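Local structure of MamA (Candidatus Magnetobacterium bavaricum, 3VTX) at residues T4-R16 against A27-T41. The protein is a tetratricopeptide-repeat protein, built from stacked antiparallel helix pairs of the kind that commonly serve as scaffolds for protein-protein interactions. Sequence-based numbering, arbitrary orientation.
Sequences TTTIYMDIGDKKR and AYKKVLKADPNNVET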
ATOM      1  N   THR A   4     -15.892  -1.278 -27.858  1.00 53.89           N
ATOM      2  CA  THR A   4     -16.516  -0.051 -27.260  1.00 54.84           C
ATOM      3  C   THR A   4     -16.089   0.263 -25.785  1.00 53.49           C
ATOM      4  O   THR A   4     -15.465   1.278 -25.529  1.00 53.13           O
ATOM      5  CB  THR A   4     -18.046  -0.089 -27.339  1.00 55.57           C
ATOM      6  OG1 THR A   4     -18.574   1.087 -26.697  1.00 55.73           O
ATOM      7  CG2 THR A   4     -18.614  -1.378 -26.703  1.00 57.91           C
ATOM      8  N   THR A   5     -16.497  -0.568 -24.833  1.00 51.95           N
ATOM      9  CA  THR A   5     -15.758  -0.721 -23.614  1.00 50.91           C
ATOM     10  C   THR A   5     -14.294  -0.899 -23.994  1.00 50.57           C
ATOM     11  O   THR A   5     -13.406  -0.309 -23.358  1.00 48.70           O
ATOM     12  CB  THR A   5     -16.250  -1.927 -22.782  1.00 51.06           C
ATOM     13  OG1 THR A   5     -17.448  -1.572 -22.073  1.00 52.63           O
ATOM     14  CG2 THR A   5     -15.229  -2.344 -21.738  1.00 50.03           C
ATOM     15  N   THR A   6     -14.035  -1.714 -25.033  1.00 48.43           N
ATOM     16  CA  THR A   6     -12.678  -2.003 -25.434  1.00 47.68           C
ATOM     17  C   THR A   6     -11.999  -0.775 -25.990  1.00 45.77           C
ATOM     18  O   THR A   6     -10.855  -0.482 -25.635  1.00 47.81           O
ATOM     19  CB  THR A   6     -12.654  -3.149 -26.519  1.00 49.37           C
ATOM     20  OG1 THR A   6     -13.598  -4.163 -26.118  1.00 50.11           O
ATOM     21  CG2 THR A   6     -11.238  -3.739 -26.630  1.00 49.39           C
ATOM     22  N   ILE A   7     -12.688  -0.028 -26.838  1.00 43.07           N
ATOM     23  CA  ILE A   7     -12.039   1.087 -27.464  1.00 42.21           C
ATOM     24  C   ILE A   7     -11.702   2.145 -26.377  1.00 39.48           C
ATOM     25  O   ILE A   7     -10.584   2.640 -26.309  1.00 39.44           O
ATOM     26  CB  ILE A   7     -12.883   1.733 -28.562  1.00 42.27           C
ATOM     27  CG1 ILE A   7     -13.173   0.741 -29.731  1.00 45.71           C
ATOM     28  CG2 ILE A   7     -12.168   3.005 -29.086  1.00 43.59           C
ATOM     29  CD1 ILE A   7     -14.464   1.092 -30.563  1.00 51.51           C
ATOM     30  N   TYR A   8     -12.680   2.510 -25.570  1.00 38.41           N
ATOM     31  CA  TYR A   8     -12.392   3.532 -24.495  1.00 37.56           C
ATOM     32  C   TYR A   8     -11.428   3.060 -23.413  1.00 37.02           C
ATOM     33  O   TYR A   8     -10.571   3.836 -22.965  1.00 35.43           O
ATOM     34  CB  TYR A   8     -13.677   4.053 -23.878  1.00 38.18           C
ATOM     35  CG  TYR A   8     -14.333   4.976 -24.856  1.00 43.03           C
ATOM     36  CD1 TYR A   8     -13.696   6.160 -25.205  1.00 49.98           C
ATOM     37  CD2 TYR A   8     -15.511   4.629 -25.523  1.00 49.35           C
ATOM     38  CE1 TYR A   8     -14.231   7.040 -26.129  1.00 54.95           C
ATOM     39  CE2 TYR A   8     -16.089   5.537 -26.492  1.00 52.75           C
ATOM     40  CZ  TYR A   8     -15.416   6.734 -26.792  1.00 54.36           C
ATOM     41  OH  TYR A   8     -15.881   7.678 -27.711  1.00 57.48           O
ATOM     42  N   MET A   9     -11.523   1.807 -23.002  1.00 35.19           N
ATOM     43  CA  MET A   9     -10.513   1.334 -22.083  1.00 36.09           C
ATOM     44  C   MET A   9      -9.105   1.489 -22.694  1.00 36.65           C
ATOM     45  O   MET A   9      -8.187   1.911 -22.013  1.00 34.88           O
ATOM     46  CB  MET A   9     -10.797  -0.093 -21.611  1.00 37.02           C
ATOM     47  CG  MET A   9     -10.059  -0.437 -20.333  1.00 41.28           C
ATOM     48  SD  MET A   9     -10.318  -2.208 -19.873  1.00 48.27           S
ATOM     49  CE  MET A   9     -12.092  -2.432 -20.227  1.00 48.00           C
ATOM     50  N   ASP A  10      -8.878   1.109 -23.965  1.00 37.21           N
ATOM     51  CA  ASP A  10      -7.529   1.285 -24.629  0.50 37.88           C
ATOM     52  C   ASP A  10      -7.053   2.725 -24.648  1.00 36.70           C
ATOM     53  O   ASP A  10      -5.872   3.037 -24.460  1.00 37.50           O
ATOM     54  CB  ASP A  10      -7.541   0.865 -26.128  0.50 38.85           C
ATOM     55  CG  ASP A  10      -6.269   1.366 -26.909  0.50 41.23           C
ATOM     56  OD1 ASP A  10      -5.145   0.943 -26.523  0.50 44.80           O
ATOM     57  OD2 ASP A  10      -6.384   2.194 -27.879  0.50 43.18           O
ATOM     58  N   ILE A  11      -7.963   3.629 -24.996  1.00 36.58           N
ATOM     59  CA  ILE A  11      -7.641   5.083 -25.002  1.00 36.86           C
ATOM     60  C   ILE A  11      -7.167   5.467 -23.600  1.00 35.66           C
ATOM     61  O   ILE A  11      -6.089   6.044 -23.414  1.00 35.06           O
ATOM     62  CB  ILE A  11      -8.844   5.940 -25.461  1.00 37.76           C
ATOM     63  CG1 ILE A  11      -9.111   5.719 -26.965  1.00 37.99           C
ATOM     64  CG2 ILE A  11      -8.586   7.440 -25.221  1.00 37.75           C
ATOM     65  CD1 ILE A  11     -10.497   6.097 -27.407  1.00 40.89           C
ATOM     66  N   GLY A  12      -7.921   5.038 -22.595  1.00 34.24           N
ATOM     67  CA  GLY A  12      -7.526   5.394 -21.220  1.00 33.26           C
ATOM     68  C   GLY A  12      -6.161   4.866 -20.851  1.00 32.91           C
ATOM     69  O   GLY A  12      -5.342   5.556 -20.259  1.00 32.34           O
ATOM     70  N   ASP A  13      -5.901   3.602 -21.215  1.00 34.00           N
ATOM     71  CA  ASP A  13      -4.633   3.004 -20.855  1.00 34.41           C
ATOM     72  C   ASP A  13      -3.478   3.771 -21.456  1.00 34.99           C
ATOM     73  O   ASP A  13      -2.454   3.955 -20.835  1.00 37.22           O
ATOM     74  CB  ASP A  13      -4.605   1.561 -21.352  1.00 35.20           C
ATOM     75  CG  ASP A  13      -5.477   0.665 -20.551  1.00 38.99           C
ATOM     76  OD1 ASP A  13      -5.830   1.001 -19.380  1.00 41.13           O
ATOM     77  OD2 ASP A  13      -5.781  -0.441 -21.042  1.00 45.96           O
ATOM     78  N   LYS A  14      -3.625   4.144 -22.715  1.00 36.78           N
ATOM     79  CA  LYS A  14      -2.548   4.797 -23.465  1.00 39.18           C
ATOM     80  C   LYS A  14      -2.358   6.246 -22.939  1.00 36.84           C
ATOM     81  O   LYS A  14      -1.264   6.753 -22.860  1.00 36.09           O
ATOM     82  CB  LYS A  14      -2.909   4.875 -24.945  1.00 40.67           C
ATOM     83  CG  LYS A  14      -2.519   3.671 -25.796  1.00 48.86           C
ATOM     84  CD  LYS A  14      -3.380   3.586 -27.058  1.00 54.75           C
ATOM     85  CE  LYS A  14      -3.233   4.806 -27.982  1.00 58.74           C
ATOM     86  NZ  LYS A  14      -3.543   4.385 -29.423  1.00 60.48           N
ATOM     87  N   LYS A  15      -3.463   6.898 -22.620  1.00 36.24           N
ATOM     88  CA  LYS A  15      -3.353   8.228 -21.968  1.00 35.06           C
ATOM     89  C   LYS A  15      -2.706   8.174 -20.611  1.00 34.33           C
ATOM     90  O   LYS A  15      -1.860   8.994 -20.305  1.00 33.63           O
ATOM     91  CB  LYS A  15      -4.718   8.900 -21.960  1.00 34.89           C
ATOM     92  CG  LYS A  15      -5.103   9.461 -23.323  1.00 35.72           C
ATOM     93  CD  LYS A  15      -6.409  10.246 -23.353  1.00 36.62           C
ATOM     94  CE  LYS A  15      -6.838  10.693 -24.765  1.00 35.34           C
ATOM     95  NZ  LYS A  15      -8.001  11.665 -24.731  1.00 34.14           N
ATOM     96  N   ARG A  16      -3.057   7.189 -19.787  1.00 33.45           N
ATOM     97  CA  ARG A  16      -2.452   7.045 -18.529  1.00 35.76           C
ATOM     98  C   ARG A  16      -0.893   6.848 -18.694  1.00 36.88           C
ATOM     99  O   ARG A  16      -0.068   7.497 -18.031  1.00 34.58           O
ATOM    100  CB  ARG A  16      -3.088   5.861 -17.803  1.00 36.38           C
ATOM    101  CG  ARG A  16      -2.606   5.729 -16.369  1.00 38.14           C
ATOM    102  CD  ARG A  16      -3.246   4.538 -15.718  1.00 36.53           C
ATOM    103  NE  ARG A  16      -2.632   4.344 -14.440  1.00 39.96           N
ATOM    104  CZ  ARG A  16      -2.563   3.200 -13.805  1.00 40.07           C
ATOM    105  NH1 ARG A  16      -1.929   3.167 -12.665  1.00 41.55           N
ATOM    106  NH2 ARG A  16      -3.054   2.085 -14.340  1.00 43.14           N
ATOM    107  N   ALA A  27     -11.745   8.785 -20.296  1.00 25.96           N
ATOM    108  CA  ALA A  27     -11.992   7.577 -21.029  1.00 27.29           C
ATOM    109  C   ALA A  27     -12.579   6.438 -20.147  1.00 28.06           C
ATOM    110  O   ALA A  27     -13.563   5.798 -20.505  1.00 26.39           O
ATOM    111  CB  ALA A  27     -10.707   7.128 -21.735  1.00 29.00           C
ATOM    112  N   TYR A  28     -12.083   6.288 -18.903  1.00 26.03           N
ATOM    113  CA  TYR A  28     -12.555   5.248 -18.031  1.00 24.71           C
ATOM    114  C   TYR A  28     -13.937   5.539 -17.523  1.00 25.43           C
ATOM    115  O   TYR A  28     -14.817   4.619 -17.451  1.00 26.59           O
ATOM    116  CB  TYR A  28     -11.545   5.092 -16.889  1.00 24.56           C
ATOM    117  CG  TYR A  28     -10.139   4.572 -17.223  1.00 25.66           C
ATOM    118  CD1 TYR A  28      -9.915   3.569 -18.152  1.00 29.66           C
ATOM    119  CD2 TYR A  28      -9.034   5.023 -16.522  1.00 28.90           C
ATOM    120  CE1 TYR A  28      -8.650   3.141 -18.440  1.00 30.43           C
ATOM    121  CE2 TYR A  28      -7.773   4.523 -16.754  1.00 28.27           C
ATOM    122  CZ  TYR A  28      -7.594   3.565 -17.700  1.00 30.98           C
ATOM    123  OH  TYR A  28      -6.344   3.093 -17.899  1.00 31.87           O
ATOM    124  N   LYS A  29     -14.229   6.831 -17.300  1.00 25.66           N
ATOM    125  CA  LYS A  29     -15.535   7.242 -16.915  1.00 25.04           C
ATOM    126  C   LYS A  29     -16.563   6.946 -18.038  1.00 28.50           C
ATOM    127  O   LYS A  29     -17.742   6.629 -17.728  1.00 29.39           O
ATOM    128  CB  LYS A  29     -15.609   8.666 -16.463  1.00 24.43           C
ATOM    129  CG  LYS A  29     -15.005   8.962 -15.063  1.00 24.25           C
ATOM    130  CD  LYS A  29     -15.074  10.389 -14.675  1.00 23.66           C
ATOM    131  CE  LYS A  29     -14.576  10.668 -13.293  1.00 22.71           C
ATOM    132  NZ  LYS A  29     -14.639  12.134 -13.036  1.00 24.90           N
ATOM    133  N   LYS A  30     -16.124   7.115 -19.281  1.00 29.33           N
ATOM    134  CA  LYS A  30     -16.996   6.872 -20.450  1.00 31.61           C
ATOM    135  C   LYS A  30     -17.317   5.344 -20.483  1.00 32.29           C
ATOM    136  O   LYS A  30     -18.492   4.979 -20.619  1.00 32.27           O
ATOM    137  CB  LYS A  30     -16.321   7.333 -21.701  1.00 31.67           C
ATOM    138  CG  LYS A  30     -17.230   7.089 -22.999  1.00 35.38           C
ATOM    139  CD  LYS A  30     -17.020   8.112 -24.098  0.50 36.45           C
ATOM    140  CE  LYS A  30     -18.194   8.071 -25.144  0.50 38.02           C
ATOM    141  NZ  LYS A  30     -19.517   8.223 -24.411  0.50 40.17           N
ATOM    142  N   VAL A  31     -16.312   4.507 -20.257  1.00 31.06           N
ATOM    143  CA  VAL A  31     -16.524   3.050 -20.133  1.00 30.78           C
ATOM    144  C   VAL A  31     -17.603   2.754 -19.100  1.00 32.43           C
ATOM    145  O   VAL A  31     -18.542   1.968 -19.342  1.00 32.79           O
ATOM    146  CB  VAL A  31     -15.272   2.313 -19.819  1.00 29.75           C
ATOM    147  CG1 VAL A  31     -15.585   0.802 -19.499  1.00 28.61           C
ATOM    148  CG2 VAL A  31     -14.259   2.425 -20.888  1.00 30.01           C
ATOM    149  N   LEU A  32     -17.485   3.396 -17.925  1.00 32.80           N
ATOM    150  CA  LEU A  32     -18.318   3.124 -16.779  1.00 33.23           C
ATOM    151  C   LEU A  32     -19.715   3.695 -16.903  1.00 36.01           C
ATOM    152  O   LEU A  32     -20.622   3.209 -16.230  1.00 36.90           O
ATOM    153  CB  LEU A  32     -17.632   3.616 -15.488  1.00 32.45           C
ATOM    154  CG  LEU A  32     -16.376   2.828 -15.126  1.00 30.74           C
ATOM    155  CD1 LEU A  32     -15.549   3.509 -13.949  1.00 31.22           C
ATOM    156  CD2 LEU A  32     -16.698   1.339 -14.689  1.00 30.70           C
ATOM    157  N   LYS A  33     -19.897   4.705 -17.758  1.00 36.70           N
ATOM    158  CA  LYS A  33     -21.238   5.260 -18.042  1.00 38.72           C
ATOM    159  C   LYS A  33     -22.110   4.163 -18.683  1.00 41.06           C
ATOM    160  O   LYS A  33     -23.268   4.030 -18.330  1.00 42.47           O
ATOM    161  CB  LYS A  33     -21.207   6.458 -19.034  1.00 39.41           C
ATOM    162  CG  LYS A  33     -20.590   7.789 -18.597  0.50 40.69           C
ATOM    163  CD  LYS A  33     -20.557   8.744 -19.866  0.50 40.41           C
ATOM    164  CE  LYS A  33     -19.890  10.125 -19.701  0.50 39.75           C
ATOM    165  NZ  LYS A  33     -18.492  10.188 -19.112  0.50 34.02           N
ATOM    166  N   ALA A  34     -21.498   3.413 -19.601  1.00 41.97           N
ATOM    167  CA  ALA A  34     -22.119   2.388 -20.423  1.00 42.83           C
ATOM    168  C   ALA A  34     -22.151   1.033 -19.740  1.00 43.16           C
ATOM    169  O   ALA A  34     -23.109   0.251 -19.939  1.00 43.69           O
ATOM    170  CB  ALA A  34     -21.335   2.285 -21.795  1.00 43.84           C
ATOM    171  N   ASP A  35     -21.121   0.750 -18.929  1.00 40.01           N
ATOM    172  CA  ASP A  35     -20.871  -0.562 -18.339  1.00 39.37           C
ATOM    173  C   ASP A  35     -20.382  -0.349 -16.916  1.00 38.94           C
ATOM    174  O   ASP A  35     -19.189  -0.515 -16.653  1.00 36.47           O
ATOM    175  CB  ASP A  35     -19.804  -1.266 -19.175  1.00 39.99           C
ATOM    176  CG  ASP A  35     -19.568  -2.762 -18.769  1.00 43.18           C
ATOM    177  OD1 ASP A  35     -20.254  -3.308 -17.853  1.00 44.62           O
ATOM    178  OD2 ASP A  35     -18.625  -3.324 -19.370  1.00 42.17           O
ATOM    179  N   PRO A  36     -21.287   0.051 -16.020  1.00 38.92           N
ATOM    180  CA  PRO A  36     -20.852   0.464 -14.682  1.00 39.48           C
ATOM    181  C   PRO A  36     -20.284  -0.611 -13.816  1.00 39.45           C
ATOM    182  O   PRO A  36     -19.729  -0.279 -12.750  1.00 37.90           O
ATOM    183  CB  PRO A  36     -22.114   1.044 -14.016  1.00 40.95           C
ATOM    184  CG  PRO A  36     -23.258   0.764 -14.965  1.00 42.86           C
ATOM    185  CD  PRO A  36     -22.736   0.179 -16.242  1.00 40.93           C
ATOM    186  N   ASN A  37     -20.477  -1.878 -14.191  1.00 38.28           N
ATOM    187  CA  ASN A  37     -19.960  -2.963 -13.401  1.00 39.19           C
ATOM    188  C   ASN A  37     -18.669  -3.573 -13.955  1.00 37.38           C
ATOM    189  O   ASN A  37     -18.292  -4.668 -13.574  1.00 35.63           O
ATOM    190  CB  ASN A  37     -21.044  -4.011 -13.162  1.00 40.37           C
ATOM    191  CG  ASN A  37     -22.255  -3.421 -12.445  1.00 44.65           C
ATOM    192  OD1 ASN A  37     -23.400  -3.673 -12.854  1.00 54.99           O
ATOM    193  ND2 ASN A  37     -22.024  -2.606 -11.409  1.00 42.16           N
ATOM    194  N   ASN A  38     -17.986  -2.828 -14.834  1.00 36.86           N
ATOM    195  CA  ASN A  38     -16.736  -3.277 -15.422  1.00 35.30           C
ATOM    196  C   ASN A  38     -15.657  -3.177 -14.332  1.00 35.47           C
ATOM    197  O   ASN A  38     -15.114  -2.085 -14.093  1.00 32.69           O
ATOM    198  CB  ASN A  38     -16.384  -2.363 -16.587  1.00 36.00           C
ATOM    199  CG  ASN A  38     -15.258  -2.905 -17.431  1.00 36.12           C
ATOM    200  OD1 ASN A  38     -14.061  -2.903 -17.065  1.00 39.61           O
ATOM    201  ND2 ASN A  38     -15.646  -3.423 -18.591  1.00 40.93           N
ATOM    202  N   VAL A  39     -15.356  -4.293 -13.691  1.00 35.07           N
ATOM    203  CA  VAL A  39     -14.386  -4.294 -12.593  1.00 34.47           C
ATOM    204  C   VAL A  39     -12.995  -3.929 -13.067  1.00 32.80           C
ATOM    205  O   VAL A  39     -12.272  -3.238 -12.336  1.00 32.28           O
ATOM    206  CB  VAL A  39     -14.393  -5.623 -11.779  1.00 36.60           C
ATOM    207  CG1 VAL A  39     -15.743  -5.767 -11.024  1.00 38.70           C
ATOM    208  CG2 VAL A  39     -14.111  -6.800 -12.662  1.00 37.82           C
ATOM    209  N   GLU A  40     -12.608  -4.311 -14.289  1.00 33.17           N
ATOM    210  CA  GLU A  40     -11.244  -4.030 -14.758  1.00 32.68           C
ATOM    211  C   GLU A  40     -11.033  -2.483 -14.831  1.00 30.89           C
ATOM    212  O   GLU A  40      -9.958  -1.945 -14.415  1.00 28.48           O
ATOM    213  CB  GLU A  40     -11.038  -4.580 -16.151  1.00 34.96           C
ATOM    214  CG  GLU A  40      -9.711  -4.309 -16.710  1.00 39.31           C
ATOM    215  CD  GLU A  40      -9.343  -5.115 -17.942  1.00 47.46           C
ATOM    216  OE1 GLU A  40     -10.261  -5.704 -18.551  1.00 52.90           O
ATOM    217  OE2 GLU A  40      -8.125  -5.131 -18.272  1.00 49.95           O
ATOM    218  N   THR A  41     -12.071  -1.816 -15.331  1.00 28.21           N
ATOM    219  CA  THR A  41     -12.122  -0.333 -15.412  1.00 29.13           C
ATOM    220  C   THR A  41     -12.197   0.349 -14.063  1.00 27.24           C
ATOM    221  O   THR A  41     -11.504   1.347 -13.854  1.00 27.32           O
ATOM    222  CB  THR A  41     -13.194   0.146 -16.376  1.00 29.09           C
ATOM    223  OG1 THR A  41     -12.902  -0.485 -17.630  1.00 31.86           O
ATOM    224  CG2 THR A  41     -13.146   1.761 -16.645  1.00 28.20           C
TER
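Asn38 OD1, touched by the methyl CE of Met9 at 3.8 Å, accepts two bonds at the N-cap of helix 39-51: Thr41 N reaches it in the carbonyl plane, while Thr41 OG1 comes from above that plane, 2.7 Å away. The other end of the amide gives a nearly straight bond from ND2 to Asp35 OD2, so both ends of Asn38 are held and its rotation is fixed. Thr5 leans on this linker, CG2 against ND2 and OG1 in a weak bond to Asp35 OD2. With CG anti to the backbone N (chi1 -161°) and a bend at chi3, Met9 carries SD to the Glu40 carboxylate and CE to Thr41 OG1, a knob among Tyr28, Val31, Glu40 and Thr41. Farther along, Tyr28 OH donates to Asp13 OD1 (2.6 Å) on the anti side of the carboxylate, whose OD2 pairs with Lys44. Having no side chain, Gly12 lets the Tyr28 ring come close, CA over its face 4.2 Å from the centroid; the antiparallel segment axes approach to 8.1 Å. At the outer margin, Lys30 lays CD over a face of Tyr8, 3.4 Å above the ring plane. Helix 5-18 thus packs on its hairpin partner and the start of helix 39-51, as in a TPR solenoid, through apolar contacts and two hydroxyl-to-carboxylate bonds, one weak; the Lys44 pairing would be expected to favour charged Asp13.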